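Long-range contacts in penicillin-binding protein activator LpoA (Escherichia coli, PDB 6DR3), which is an outer-membrane lipoprotein that stimulates the transpeptidase activity of penicillin-binding protein 1A and regulates peptidoglycan synthesis, here represented by its amino-terminal domain: residues T7-G12 with I34-L39; A16-Y21 with R42-E47; A147-L152 with P213-N218; E140-I145 with A209-T214. All coordinates share one frame; numbering follows the deposited sequence. Where two conformers were deposited one is given.

Contact 1: T7-G12 with I34-L39; sequences TAYMQG and INWQLL
Y9 and W36 bring their rings together across the two helices, and neither lies flat on the other. The phenol touches through one flank: its CE2 comes to 3.6 Å from CH2 of W36, the far corner of the indole, and meets that ring at its edge, near the indole plane. Seen from Y9 the approach is oblique, and the planes are inclined at 43°. Behind the ring, CB of Y9 rests 3.8 Å from CD1 of L39, while CD2 of L39 lies 3.5 Å from the carbonyl O of Y9, where the side chain packs against the helix backbone itself.

M10 supplies the second half of the contact. Its CG is anti to the backbone N (chi1 -169°), and the chain bends again at chi2 and chi3. The M10 side chain crosses that of N35 at about a right angle, its CE methyl lying 3.3 Å from O of N35 and 3.5 Å from CB of N35. CG of L39 is 4.1 Å from CE of M10.

The helix 7-11 runs at 40° to the segment 34-39, their axes 10.1 Å apart, and closes with a Schellman motif at G12. No hydrogen bond links the two segments. Polar ties run to other parts of the chain: the amide of N35 is held by Q68 and D4, and NE1 of W36 by Q5. The contact thus illustrates a helix pair held by shape, the M10 methyl, the L39 branches and an oblique pair of rings doing the work.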
loop_
_atom_site.group_PDB
_atom_site.type_symbol
_atom_site.label_atom_id
_atom_site.label_comp_id
_atom_site.label_asym_id
_atom_site.label_seq_id
_atom_site.Cartn_x
_atom_site.Cartn_y
_atom_site.Cartn_z
ATOM N N THR A 7 16.633 14.732 0.928
ATOM C CA THR A 7 15.548 14.661 1.905
ATOM C C THR A 7 14.219 14.286 1.250
ATOM O O THR A 7 13.586 13.292 1.625
ATOM C CB THR A 7 15.429 15.998 2.642
ATOM O OG1 THR A 7 16.649 16.259 3.341
ATOM C CG2 THR A 7 14.276 15.979 3.640
ATOM N N ALA A 8 13.776 15.082 0.273
ATOM C CA ALA A 8 12.455 14.872 -0.317
ATOM C C ALA A 8 12.310 13.463 -0.876
ATOM O O ALA A 8 11.277 12.813 -0.678
ATOM C CB ALA A 8 12.195 15.902 -1.417
ATOM N N TYR A 9 13.327 12.976 -1.588
ATOM C CA TYR A 9 13.253 11.633 -2.150
ATOM C C TYR A 9 13.185 10.590 -1.042
ATOM O O TYR A 9 12.355 9.674 -1.084
ATOM C CB TYR A 9 14.453 11.377 -3.063
ATOM C CG TYR A 9 14.802 12.548 -3.954
ATOM C CD1 TYR A 9 14.055 12.835 -5.090
ATOM C CD2 TYR A 9 15.880 13.369 -3.656
ATOM C CE1 TYR A 9 14.372 13.909 -5.902
ATOM C CE2 TYR A 9 16.207 14.442 -4.460
ATOM C CZ TYR A 9 15.452 14.709 -5.580
ATOM O OH TYR A 9 15.779 15.780 -6.380
ATOM N N MET A 10 14.052 10.721 -0.035
ATOM C CA MET A 10 14.027 9.799 1.095
ATOM C C MET A 10 12.655 9.781 1.755
ATOM O O MET A 10 12.126 8.712 2.076
ATOM C CB MET A 10 15.104 10.190 2.108
ATOM C CG MET A 10 15.336 9.154 3.197
ATOM S SD MET A 10 16.044 7.622 2.564
ATOM C CE MET A 10 17.697 8.164 2.145
ATOM N N GLN A 11 12.060 10.959 1.959
ATOM C CA GLN A 11 10.751 11.059 2.591
ATOM C C GLN A 11 9.602 10.732 1.648
ATOM O O GLN A 11 8.460 10.620 2.107
ATOM C CB GLN A 11 10.552 12.466 3.159
ATOM C CG GLN A 11 11.400 12.766 4.384
ATOM C CD GLN A 11 11.212 14.184 4.886
ATOM O OE1 GLN A 11 10.641 15.028 4.195
ATOM N NE2 GLN A 11 11.691 14.453 6.096
ATOM N N GLY A 12 9.864 10.578 0.353
ATOM C CA GLY A 12 8.815 10.261 -0.594
ATOM C C GLY A 12 8.009 11.444 -1.074
ATOM O O GLY A 12 6.978 11.245 -1.725
ATOM N N ILE A 34 25.348 7.260 1.499
ATOM C CA ILE A 34 24.494 6.177 1.984
ATOM C C ILE A 34 23.037 6.460 1.651
ATOM O O ILE A 34 22.299 5.569 1.214
ATOM C CB ILE A 34 24.700 5.967 3.498
ATOM C CG1 ILE A 34 26.086 5.374 3.766
ATOM C CG2 ILE A 34 23.610 5.056 4.077
ATOM C CD1 ILE A 34 26.451 5.300 5.237
ATOM N N ASN A 35 22.594 7.701 1.860
ATOM C CA ASN A 35 21.204 8.042 1.582
ATOM C C ASN A 35 20.877 7.843 0.106
ATOM O O ASN A 35 19.852 7.244 -0.237
ATOM C CB ASN A 35 20.923 9.482 2.015
ATOM C CG ASN A 35 20.971 9.654 3.521
ATOM O OD1 ASN A 35 20.732 8.708 4.274
ATOM N ND2 ASN A 35 21.279 10.865 3.969
ATOM N N TRP A 36 21.740 8.341 -0.785
ATOM C CA TRP A 36 21.541 8.100 -2.210
ATOM C C TRP A 36 21.551 6.609 -2.514
ATOM O O TRP A 36 20.766 6.127 -3.339
ATOM C CB TRP A 36 22.618 8.813 -3.030
ATOM C CG TRP A 36 22.475 10.313 -3.102
ATOM C CD1 TRP A 36 23.410 11.240 -2.749
ATOM C CD2 TRP A 36 21.336 11.051 -3.566
ATOM N NE1 TRP A 36 22.927 12.508 -2.963
ATOM C CE2 TRP A 36 21.655 12.420 -3.460
ATOM C CE3 TRP A 36 20.077 10.688 -4.058
ATOM C CZ2 TRP A 36 20.764 13.426 -3.829
ATOM C CZ3 TRP A 36 19.192 11.691 -4.424
ATOM C CH2 TRP A 36 19.540 13.043 -4.308
ATOM N N GLN A 37 22.434 5.859 -1.848
ATOM C CA GLN A 37 22.507 4.420 -2.073
ATOM C C GLN A 37 21.211 3.735 -1.660
ATOM O O GLN A 37 20.700 2.870 -2.382
ATOM C CB GLN A 37 23.695 3.837 -1.308
ATOM C CG GLN A 37 23.921 2.355 -1.544
ATOM C CD GLN A 37 25.205 1.863 -0.910
ATOM O OE1 GLN A 37 25.988 2.650 -0.380
ATOM N NE2 GLN A 37 25.428 0.556 -0.958
ATOM N N LEU A 38 20.662 4.109 -0.502
ATOM C CA LEU A 38 19.384 3.548 -0.074
ATOM C C LEU A 38 18.285 3.865 -1.078
ATOM O O LEU A 38 17.405 3.034 -1.330
ATOM C CB LEU A 38 19.014 4.085 1.307
ATOM C CG LEU A 38 19.841 3.561 2.482
ATOM C CD1 LEU A 38 19.607 4.420 3.711
ATOM C CD2 LEU A 38 19.498 2.106 2.774
ATOM N N LEU A 39 18.318 5.065 -1.660
ATOM C CA LEU A 39 17.303 5.441 -2.638
ATOM C C LEU A 39 17.479 4.665 -3.938
ATOM O O LEU A 39 16.492 4.245 -4.555
ATOM C CB LEU A 39 17.359 6.946 -2.890
ATOM C CG LEU A 39 16.717 7.793 -1.789
ATOM C CD1 LEU A 39 17.261 9.215 -1.797
ATOM C CD2 LEU A 39 15.207 7.799 -1.962
#

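Contact 2: A16-Y21 with R42-E47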
loop_
_atom_site.group_PDB
_atom_site.type_symbol
_atom_site.label_atom_id
_atom_site.label_comp_id
_atom_site.label_asym_id
_atom_site.label_seq_id
_atom_site.Cartn_x
_atom_site.Cartn_y
_atom_site.Cartn_z
ATOM N N ALA A 16 12.482 10.044 -8.166
ATOM C CA ALA A 16 13.366 9.967 -9.320
ATOM C C ALA A 16 13.660 8.497 -9.587
ATOM O O ALA A 16 13.321 7.622 -8.786
ATOM C CB ALA A 16 14.663 10.756 -9.094
ATOM N N ASP A 17 14.294 8.219 -10.721
ATOM C CA ASP A 17 14.609 6.843 -11.074
ATOM C C ASP A 17 16.002 6.462 -10.571
ATOM O O ASP A 17 16.762 7.289 -10.065
ATOM C CB ASP A 17 14.498 6.633 -12.586
ATOM C CG ASP A 17 15.446 7.512 -13.377
ATOM O OD1 ASP A 17 16.405 8.055 -12.791
ATOM O OD2 ASP A 17 15.225 7.663 -14.597
ATOM N N SER A 18 16.332 5.175 -10.717
ATOM C CA SER A 18 17.588 4.666 -10.175
ATOM C C SER A 18 18.789 5.327 -10.838
ATOM O O SER A 18 19.814 5.562 -10.187
ATOM C CB SER A 18 17.652 3.149 -10.344
ATOM O OG SER A 18 17.542 2.787 -11.709
ATOM N N ALA A 19 18.688 5.634 -12.134
ATOM C CA ALA A 19 19.797 6.282 -12.824
ATOM C C ALA A 19 20.170 7.597 -12.149
ATOM O O ALA A 19 21.356 7.898 -11.965
ATOM C CB ALA A 19 19.438 6.511 -14.292
ATOM N N PHE A 20 19.168 8.392 -11.769
ATOM C CA PHE A 20 19.429 9.644 -11.066
ATOM C C PHE A 20 20.097 9.386 -9.720
ATOM O O PHE A 20 21.132 9.983 -9.403
ATOM C CB PHE A 20 18.116 10.408 -10.883
ATOM C CG PHE A 20 18.265 11.712 -10.152
ATOM C CD1 PHE A 20 18.694 12.849 -10.815
ATOM C CD2 PHE A 20 17.958 11.805 -8.807
ATOM C CE1 PHE A 20 18.824 14.052 -10.144
ATOM C CE2 PHE A 20 18.085 13.003 -8.131
ATOM C CZ PHE A 20 18.517 14.128 -8.802
ATOM N N TYR A 21 19.517 8.493 -8.916
ATOM C CA TYR A 21 20.069 8.211 -7.594
ATOM C C TYR A 21 21.490 7.671 -7.688
ATOM O O TYR A 21 22.358 8.047 -6.890
ATOM C CB TYR A 21 19.175 7.218 -6.856
ATOM C CG TYR A 21 17.787 7.733 -6.538
ATOM C CD1 TYR A 21 17.572 9.062 -6.193
ATOM C CD2 TYR A 21 16.690 6.884 -6.578
ATOM C CE1 TYR A 21 16.302 9.526 -5.898
ATOM C CE2 TYR A 21 15.420 7.340 -6.285
ATOM C CZ TYR A 21 15.229 8.658 -5.947
ATOM O OH TYR A 21 13.959 9.107 -5.656
ATOM N N ARG A 42 15.902 1.371 -3.489
ATOM C CA ARG A 42 14.449 1.492 -3.565
ATOM C C ARG A 42 13.978 1.577 -5.010
ATOM O O ARG A 42 13.006 0.915 -5.396
ATOM C CB ARG A 42 13.992 2.724 -2.779
ATOM C CG ARG A 42 12.489 2.810 -2.556
ATOM C CD ARG A 42 12.061 4.215 -2.147
ATOM N NE ARG A 42 12.740 4.681 -0.938
ATOM C CZ ARG A 42 12.440 5.807 -0.294
ATOM N NH1 ARG A 42 11.468 6.595 -0.739
ATOM N NH2 ARG A 42 13.110 6.147 0.799
ATOM N N ALA A 43 14.659 2.382 -5.828
ATOM C CA ALA A 43 14.251 2.544 -7.219
ATOM C C ALA A 43 14.550 1.292 -8.037
ATOM O O ALA A 43 13.740 0.889 -8.880
ATOM C CB ALA A 43 14.948 3.760 -7.828
ATOM N N LEU A 44 15.709 0.667 -7.810
ATOM C CA LEU A 44 16.042 -0.556 -8.536
ATOM C C LEU A 44 14.984 -1.631 -8.316
ATOM O O LEU A 44 14.577 -2.315 -9.263
ATOM C CB LEU A 44 17.419 -1.065 -8.111
ATOM C CG LEU A 44 18.623 -0.234 -8.568
ATOM C CD1 LEU A 44 19.889 -0.671 -7.842
ATOM C CD2 LEU A 44 18.813 -0.341 -10.071
ATOM N N VAL A 45 14.527 -1.799 -7.073
ATOM C CA VAL A 45 13.465 -2.763 -6.795
ATOM C C VAL A 45 12.211 -2.403 -7.581
ATOM O O VAL A 45 11.610 -3.251 -8.253
ATOM C CB VAL A 45 13.181 -2.829 -5.281
ATOM C CG1 VAL A 45 11.944 -3.684 -4.991
ATOM C CG2 VAL A 45 14.387 -3.378 -4.540
ATOM N N LYS A 46 11.799 -1.136 -7.511
ATOM C CA LYS A 46 10.589 -0.707 -8.206
ATOM C C LYS A 46 10.690 -0.940 -9.706
ATOM O O LYS A 46 9.685 -1.245 -10.357
ATOM C CB LYS A 46 10.322 0.772 -7.920
ATOM C CG LYS A 46 8.957 1.261 -8.382
ATOM C CD LYS A 46 8.728 2.710 -7.980
ATOM C CE LYS A 46 7.298 3.146 -8.256
ATOM N NZ LYS A 46 7.040 4.541 -7.803
ATOM N N GLU A 47 11.886 -0.795 -10.273
ATOM C CA GLU A 47 12.066 -0.907 -11.713
ATOM C C GLU A 47 12.225 -2.347 -12.185
ATOM O O GLU A 47 12.272 -2.582 -13.395
ATOM C CB GLU A 47 13.281 -0.076 -12.138
ATOM C CG GLU A 47 13.070 1.419 -11.951
ATOM C CD GLU A 47 14.354 2.224 -12.037
ATOM O OE1 GLU A 47 15.378 1.678 -12.503
ATOM O OE2 GLU A 47 14.335 3.407 -11.632
#
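S18 and E47 form a two-pronged polar contact, the carboxylate receiving one bond on each oxygen. The backbone N-H of S18 points at OE2 of E47 over 2.8 Å and nearly straight (164°), and OG of S18 donates to OE1 of E47 at 2.6 Å. Both donors come from the syn side and lie somewhat out of the carboxylate plane. The serine hydroxyl reaches its acceptor with OG standing between the backbone N and the carbonyl carbon (chi1 59°).

Within the segment 16-21, D17 is the N-cap of the helix: its OD1 accepts from N of F20 at 3.0 Å. E47 takes a further N-H of the same first turn, that of S18, a site where the helix dipole would probably stabilise the carboxylate's negative charge.

The apolar part centres on the CB of A43, which lies 3.5 Å from N of S18 and 3.8 Å from CD2 of Y21, at the edge of that ring. CD2 of L44 adds a methyl against CB of S18.

Helix 18-25 thus begins against the C-terminal part of helix 30-47. L44 and V45 also touch helix 50-58, and V45 helix 66-82; Y21 continues along helix 30-47 to L39 and A40.

Contact 3: A147-L152 with P213-N218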
loop_
_atom_site.group_PDB
_atom_site.type_symbol
_atom_site.label_atom_id
_atom_site.label_comp_id
_atom_site.label_asym_id
_atom_site.label_seq_id
_atom_site.Cartn_x
_atom_site.Cartn_y
_atom_site.Cartn_z
ATOM N N ALA A 147 -8.998 -1.672 -5.468
ATOM C CA ALA A 147 -8.533 -2.970 -4.990
ATOM C C ALA A 147 -9.355 -3.434 -3.796
ATOM O O ALA A 147 -9.682 -4.621 -3.683
ATOM C CB ALA A 147 -7.051 -2.899 -4.629
ATOM N N THR A 148 -9.699 -2.512 -2.893
ATOM C CA THR A 148 -10.576 -2.860 -1.781
ATOM C C THR A 148 -11.907 -3.399 -2.291
ATOM O O THR A 148 -12.437 -4.377 -1.752
ATOM C CB THR A 148 -10.805 -1.642 -0.882
ATOM O OG1 THR A 148 -9.545 -1.100 -0.465
ATOM C CG2 THR A 148 -11.617 -2.025 0.351
ATOM N N TRP A 149 -12.459 -2.780 -3.337
ATOM C CA TRP A 149 -13.749 -3.233 -3.842
ATOM C C TRP A 149 -13.642 -4.599 -4.509
ATOM O O TRP A 149 -14.516 -5.452 -4.321
ATOM C CB TRP A 149 -14.340 -2.222 -4.821
ATOM C CG TRP A 149 -15.675 -2.681 -5.293
ATOM C CD1 TRP A 149 -16.026 -3.042 -6.561
ATOM C CD2 TRP A 149 -16.838 -2.878 -4.482
ATOM N NE1 TRP A 149 -17.343 -3.436 -6.592
ATOM C CE2 TRP A 149 -17.863 -3.343 -5.328
ATOM C CE3 TRP A 149 -17.114 -2.695 -3.123
ATOM C CZ2 TRP A 149 -19.142 -3.628 -4.858
ATOM C CZ3 TRP A 149 -18.385 -2.976 -2.661
ATOM C CH2 TRP A 149 -19.384 -3.437 -3.525
ATOM N N GLN A 150 -12.590 -4.831 -5.298
ATOM C CA GLN A 150 -12.449 -6.137 -5.932
ATOM C C GLN A 150 -12.383 -7.242 -4.887
ATOM O O GLN A 150 -12.990 -8.306 -5.059
ATOM C CB GLN A 150 -11.211 -6.184 -6.829
ATOM C CG GLN A 150 -10.955 -7.586 -7.398
ATOM C CD GLN A 150 -9.897 -7.621 -8.484
ATOM O OE1 GLN A 150 -8.900 -8.337 -8.370
ATOM N NE2 GLN A 150 -10.119 -6.869 -9.553
ATOM N N ALA A 151 -11.651 -7.010 -3.794
ATOM C CA ALA A 151 -11.576 -8.009 -2.733
ATOM C C ALA A 151 -12.949 -8.265 -2.127
ATOM O O ALA A 151 -13.308 -9.415 -1.845
ATOM C CB ALA A 151 -10.588 -7.558 -1.657
ATOM N N LEU A 152 -13.733 -7.207 -1.925
ATOM C CA LEU A 152 -15.071 -7.365 -1.364
ATOM C C LEU A 152 -15.990 -8.110 -2.327
ATOM O O LEU A 152 -16.673 -9.063 -1.936
ATOM C CB LEU A 152 -15.650 -5.995 -1.016
ATOM C CG LEU A 152 -14.927 -5.278 0.125
ATOM C CD1 LEU A 152 -15.244 -3.791 0.115
ATOM C CD2 LEU A 152 -15.307 -5.899 1.464
ATOM N N PRO A 213 -15.694 3.335 -5.830
ATOM C CA PRO A 213 -14.954 2.382 -6.659
ATOM C C PRO A 213 -15.333 2.539 -8.126
ATOM O O PRO A 213 -16.516 2.630 -8.469
ATOM C CB PRO A 213 -15.375 1.020 -6.103
ATOM C CG PRO A 213 -15.773 1.293 -4.697
ATOM C CD PRO A 213 -16.372 2.669 -4.702
ATOM N N THR A 214 -14.316 2.583 -8.983
ATOM C CA THR A 214 -14.546 2.713 -10.418
ATOM C C THR A 214 -15.522 1.655 -10.919
ATOM O O THR A 214 -16.340 1.921 -11.806
ATOM C CB THR A 214 -13.213 2.612 -11.162
ATOM O OG1 THR A 214 -12.361 3.692 -10.758
ATOM C CG2 THR A 214 -13.415 2.663 -12.675
ATOM N N GLN A 215 -15.450 0.447 -10.358
ATOM C CA GLN A 215 -16.289 -0.646 -10.837
ATOM C C GLN A 215 -17.767 -0.356 -10.611
ATOM O O GLN A 215 -18.617 -0.877 -11.341
ATOM C CB GLN A 215 -15.892 -1.952 -10.146
ATOM C CG GLN A 215 -14.414 -2.309 -10.278
ATOM C CD GLN A 215 -13.577 -1.798 -9.116
ATOM O OE1 GLN A 215 -13.772 -0.680 -8.637
ATOM N NE2 GLN A 215 -12.643 -2.623 -8.653
ATOM N N LEU A 216 -18.093 0.465 -9.615
ATOM C CA LEU A 216 -19.483 0.791 -9.320
ATOM C C LEU A 216 -19.976 2.027 -10.059
ATOM O O LEU A 216 -21.193 2.215 -10.178
ATOM C CB LEU A 216 -19.666 0.996 -7.812
ATOM C CG LEU A 216 -19.407 -0.245 -6.952
ATOM C CD1 LEU A 216 -19.460 0.098 -5.470
ATOM C CD2 LEU A 216 -20.403 -1.349 -7.284
ATOM N N VAL A 217 -19.074 2.869 -10.555
ATOM C CA VAL A 217 -19.469 4.041 -11.334
ATOM C C VAL A 217 -19.624 3.694 -12.808
ATOM O O VAL A 217 -20.629 4.036 -13.436
ATOM C CB VAL A 217 -18.444 5.178 -11.127
ATOM C CG1 VAL A 217 -18.797 6.393 -11.981
ATOM C CG2 VAL A 217 -18.369 5.567 -9.658
ATOM N N ASN A 218 -18.636 3.006 -13.378
ATOM C CA ASN A 218 -18.643 2.659 -14.798
ATOM C C ASN A 218 -19.381 1.335 -14.960
ATOM O O ASN A 218 -18.792 0.256 -14.885
ATOM C CB ASN A 218 -17.219 2.584 -15.338
ATOM C CG ASN A 218 -16.441 3.868 -15.111
ATOM O OD1 ASN A 218 -17.022 4.922 -14.849
ATOM N ND2 ASN A 218 -15.120 3.786 -15.214
HETATM O O HOH W 1 -12.101 -5.166 -10.067
#
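W149 reaches across to L216, Q215 and P213 from helix 138-153. Its CB is on the side facing the segment 213-218, and the first torsion sets CG anti to the backbone N. CD1 of L216 lies over one face of the six-membered ring, toward the rim of the indole as a whole, in a CH-pi contact 3.8 Å from the six-membered centroid and 13° off the normal; CD2 of L216, the other branch, touches CZ2 of W149 at 3.6 Å. The two side chains cross at about a right angle. Nearer the helix backbone, CB of W149 packs on CB of P213 at 3.6 Å.

P213 is the N-cap residue of helix 214-217, in an all-helical domain with TPR-like motifs, and here a loop and a single short turn are laid against a long helix. The indole also meets W182 edge-to-face, and L178 of helix 170-185 touches it, tying three elements together around one ring.

Q215 slides past W149 in the opposite direction. Its chain bends at chi2 (93°), which places CD 3.8 Å from CD1 of W149; NE2 lies at the indole edge, in the ring plane, with the amide plane turned 72° from the ring. That NE2 donates to O of D146, and also to a water at 3.0 Å; the same water accepts from NE2 of Q150 at 2.7 Å.

Contact 4: E140-I145 with A209-T214; sequences EKQQNI and AKMLPT
Q142 carries the polar link to L212: its NE2 donates to O of L212 at 3.0 Å, with an N-H...O angle of 150°. The donor stands above the carbonyl plane, and the acceptor is tilted from the amide plane of Q142. A water adds a second route, donating to OE1 of Q142 at 2.8 Å and to O of L212 at 2.6 Å, so both ends of the amide are tied to one carbonyl. NE2 of Q142 also binds OD1 of D146, which accepts from N of T214 as well.

The van der Waals part belongs to M211 and I145. With chi1 at -165°, CG of M211 is anti to the backbone N and lies 3.0 Å from OE1 of Q142, a close approach, while SD of M211 passes 4.0 Å from CB of K141. The M211 and Q142 side chains cross obliquely. Those of I145 and M211 cross at about a right angle, CD1 of I145 lying 3.7 Å from CB of M211; CG2 of I145 is 4.0 Å from CG of P213.

Residues 211-213 link helices 207-210 and 214-217 and pack against helix 138-153. L212 turns to helix 189-202, touching I196 and Q200, and I145 and P213 both rest on W175 of helix 170-185.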
loop_
_atom_site.group_PDB
_atom_site.type_symbol
_atom_site.label_atom_id
_atom_site.label_comp_id
_atom_site.label_asym_id
_atom_site.label_seq_id
_atom_site.Cartn_x
_atom_site.Cartn_y
_atom_site.Cartn_z
ATOM N N GLU A 140 -3.371 8.460 -5.842
ATOM C CA GLU A 140 -3.075 7.064 -5.546
ATOM C C GLU A 140 -4.166 6.384 -4.733
ATOM O O GLU A 140 -4.083 5.172 -4.508
ATOM C CB GLU A 140 -1.741 6.948 -4.794
ATOM C CG GLU A 140 -0.504 7.291 -5.624
ATOM C CD GLU A 140 -0.366 8.778 -5.895
ATOM O OE1 GLU A 140 -0.372 9.175 -7.079
ATOM O OE2 GLU A 140 -0.258 9.551 -4.921
ATOM N N LYS A 141 -5.186 7.126 -4.292
ATOM C CA LYS A 141 -6.244 6.530 -3.480
ATOM C C LYS A 141 -7.163 5.646 -4.314
ATOM O O LYS A 141 -7.530 4.547 -3.883
ATOM C CB LYS A 141 -7.061 7.623 -2.793
ATOM C CG LYS A 141 -6.356 8.324 -1.648
ATOM C CD LYS A 141 -7.271 9.360 -1.008
ATOM C CE LYS A 141 -6.560 10.149 0.081
ATOM N NZ LYS A 141 -6.068 9.276 1.180
ATOM N N GLN A 142 -7.560 6.114 -5.503
ATOM C CA GLN A 142 -8.537 5.378 -6.304
ATOM C C GLN A 142 -8.072 3.952 -6.561
ATOM O O GLN A 142 -8.857 3.001 -6.457
ATOM C CB GLN A 142 -8.779 6.106 -7.626
ATOM C CG GLN A 142 -9.924 5.536 -8.449
ATOM C CD GLN A 142 -11.274 5.813 -7.824
ATOM O OE1 GLN A 142 -11.737 6.952 -7.807
ATOM N NE2 GLN A 142 -11.911 4.773 -7.302
ATOM N N GLN A 143 -6.795 3.794 -6.907
ATOM C CA GLN A 143 -6.201 2.475 -7.086
ATOM C C GLN A 143 -6.403 1.608 -5.847
ATOM O O GLN A 143 -6.804 0.441 -5.943
ATOM C CB GLN A 143 -4.716 2.656 -7.414
ATOM C CG GLN A 143 -3.857 1.429 -7.266
ATOM C CD GLN A 143 -3.185 1.324 -5.911
ATOM O OE1 GLN A 143 -2.994 2.320 -5.210
ATOM N NE2 GLN A 143 -2.816 0.106 -5.535
ATOM N N ASN A 144 -6.141 2.171 -4.667
ATOM C CA ASN A 144 -6.356 1.443 -3.421
ATOM C C ASN A 144 -7.836 1.141 -3.205
ATOM O O ASN A 144 -8.204 0.021 -2.827
ATOM C CB ASN A 144 -5.790 2.258 -2.254
ATOM C CG ASN A 144 -6.184 1.704 -0.898
ATOM O OD1 ASN A 144 -7.344 1.788 -0.494
ATOM N ND2 ASN A 144 -5.216 1.149 -0.181
ATOM N N ILE A 145 -8.699 2.130 -3.439
ATOM C CA ILE A 145 -10.136 1.937 -3.255
ATOM C C ILE A 145 -10.650 0.836 -4.177
ATOM O O ILE A 145 -11.436 -0.025 -3.763
ATOM C CB ILE A 145 -10.874 3.271 -3.481
ATOM C CG1 ILE A 145 -10.574 4.225 -2.321
ATOM C CG2 ILE A 145 -12.384 3.060 -3.629
ATOM C CD1 ILE A 145 -10.985 5.653 -2.573
ATOM N N ALA A 209 -16.976 6.427 -0.023
ATOM C CA ALA A 209 -18.128 7.320 -0.119
ATOM C C ALA A 209 -17.758 8.611 -0.834
ATOM O O ALA A 209 -18.548 9.142 -1.623
ATOM C CB ALA A 209 -18.677 7.620 1.276
ATOM N N LYS A 210 -16.559 9.130 -0.565
ATOM C CA LYS A 210 -16.072 10.328 -1.234
ATOM C C LYS A 210 -15.477 10.027 -2.601
ATOM O O LYS A 210 -15.375 10.935 -3.432
ATOM C CB LYS A 210 -15.012 11.014 -0.368
ATOM C CG LYS A 210 -15.398 11.161 1.096
ATOM C CD LYS A 210 -14.240 11.712 1.912
ATOM C CE LYS A 210 -13.999 10.885 3.165
ATOM N NZ LYS A 210 -12.735 11.268 3.848
ATOM N N MET A 211 -15.089 8.775 -2.848
ATOM C CA MET A 211 -14.403 8.388 -4.082
ATOM C C MET A 211 -14.859 6.963 -4.407
ATOM O O MET A 211 -14.240 5.987 -3.982
ATOM C CB MET A 211 -12.894 8.485 -3.910
ATOM C CG MET A 211 -12.098 8.459 -5.199
ATOM S SD MET A 211 -10.318 8.633 -4.924
ATOM C CE MET A 211 -10.222 10.257 -4.170
ATOM N N LEU A 212 -15.951 6.863 -5.158
ATOM C CA LEU A 212 -16.597 5.575 -5.361
ATOM C C LEU A 212 -15.675 4.631 -6.131
ATOM O O LEU A 212 -14.932 5.075 -7.015
ATOM C CB LEU A 212 -17.911 5.747 -6.123
ATOM C CG LEU A 212 -19.118 6.228 -5.320
ATOM C CD1 LEU A 212 -20.252 6.600 -6.260
ATOM C CD2 LEU A 212 -19.569 5.157 -4.335
ATOM N N PRO A 213 -15.694 3.335 -5.830
ATOM C CA PRO A 213 -14.954 2.382 -6.659
ATOM C C PRO A 213 -15.333 2.539 -8.126
ATOM O O PRO A 213 -16.516 2.630 -8.469
ATOM C CB PRO A 213 -15.375 1.020 -6.103
ATOM C CG PRO A 213 -15.773 1.293 -4.697
ATOM C CD PRO A 213 -16.372 2.669 -4.702
ATOM N N THR A 214 -14.316 2.583 -8.983
ATOM C CA THR A 214 -14.546 2.713 -10.418
ATOM C C THR A 214 -15.522 1.655 -10.919
ATOM O O THR A 214 -16.340 1.921 -11.806
ATOM C CB THR A 214 -13.213 2.612 -11.162
ATOM O OG1 THR A 214 -12.361 3.692 -10.758
ATOM C CG2 THR A 214 -13.415 2.663 -12.675
HETATM O O HOH W 2 -14.445 7.276 -8.242
#

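Overall arrangement
The four contacts fall into two pairs on separate parts of the all-helical domain. Contacts 1 and 2 share helix 30-47 and touch, M10 O being probably hydrogen-bonded to R42 NH2, with centres about 10 Å apart. Contacts 3 and 4 share helix 138-153 and residues P213 and T214, centres about 8 Å apart. Contacts 1 and 3, about 34 Å apart between centres, lie on opposite sides of the chain's centre. All four are partly buried; contacts 1 and 4 have no exposed touching residue, contacts 2 and 3 one each. Contacts 1 and 3 have no direct hydrogen bond across and rely on aromatic and methyl packing; contact 2 joins a carboxylate to a helix start, and contact 4 an amide to a linker carbonyl.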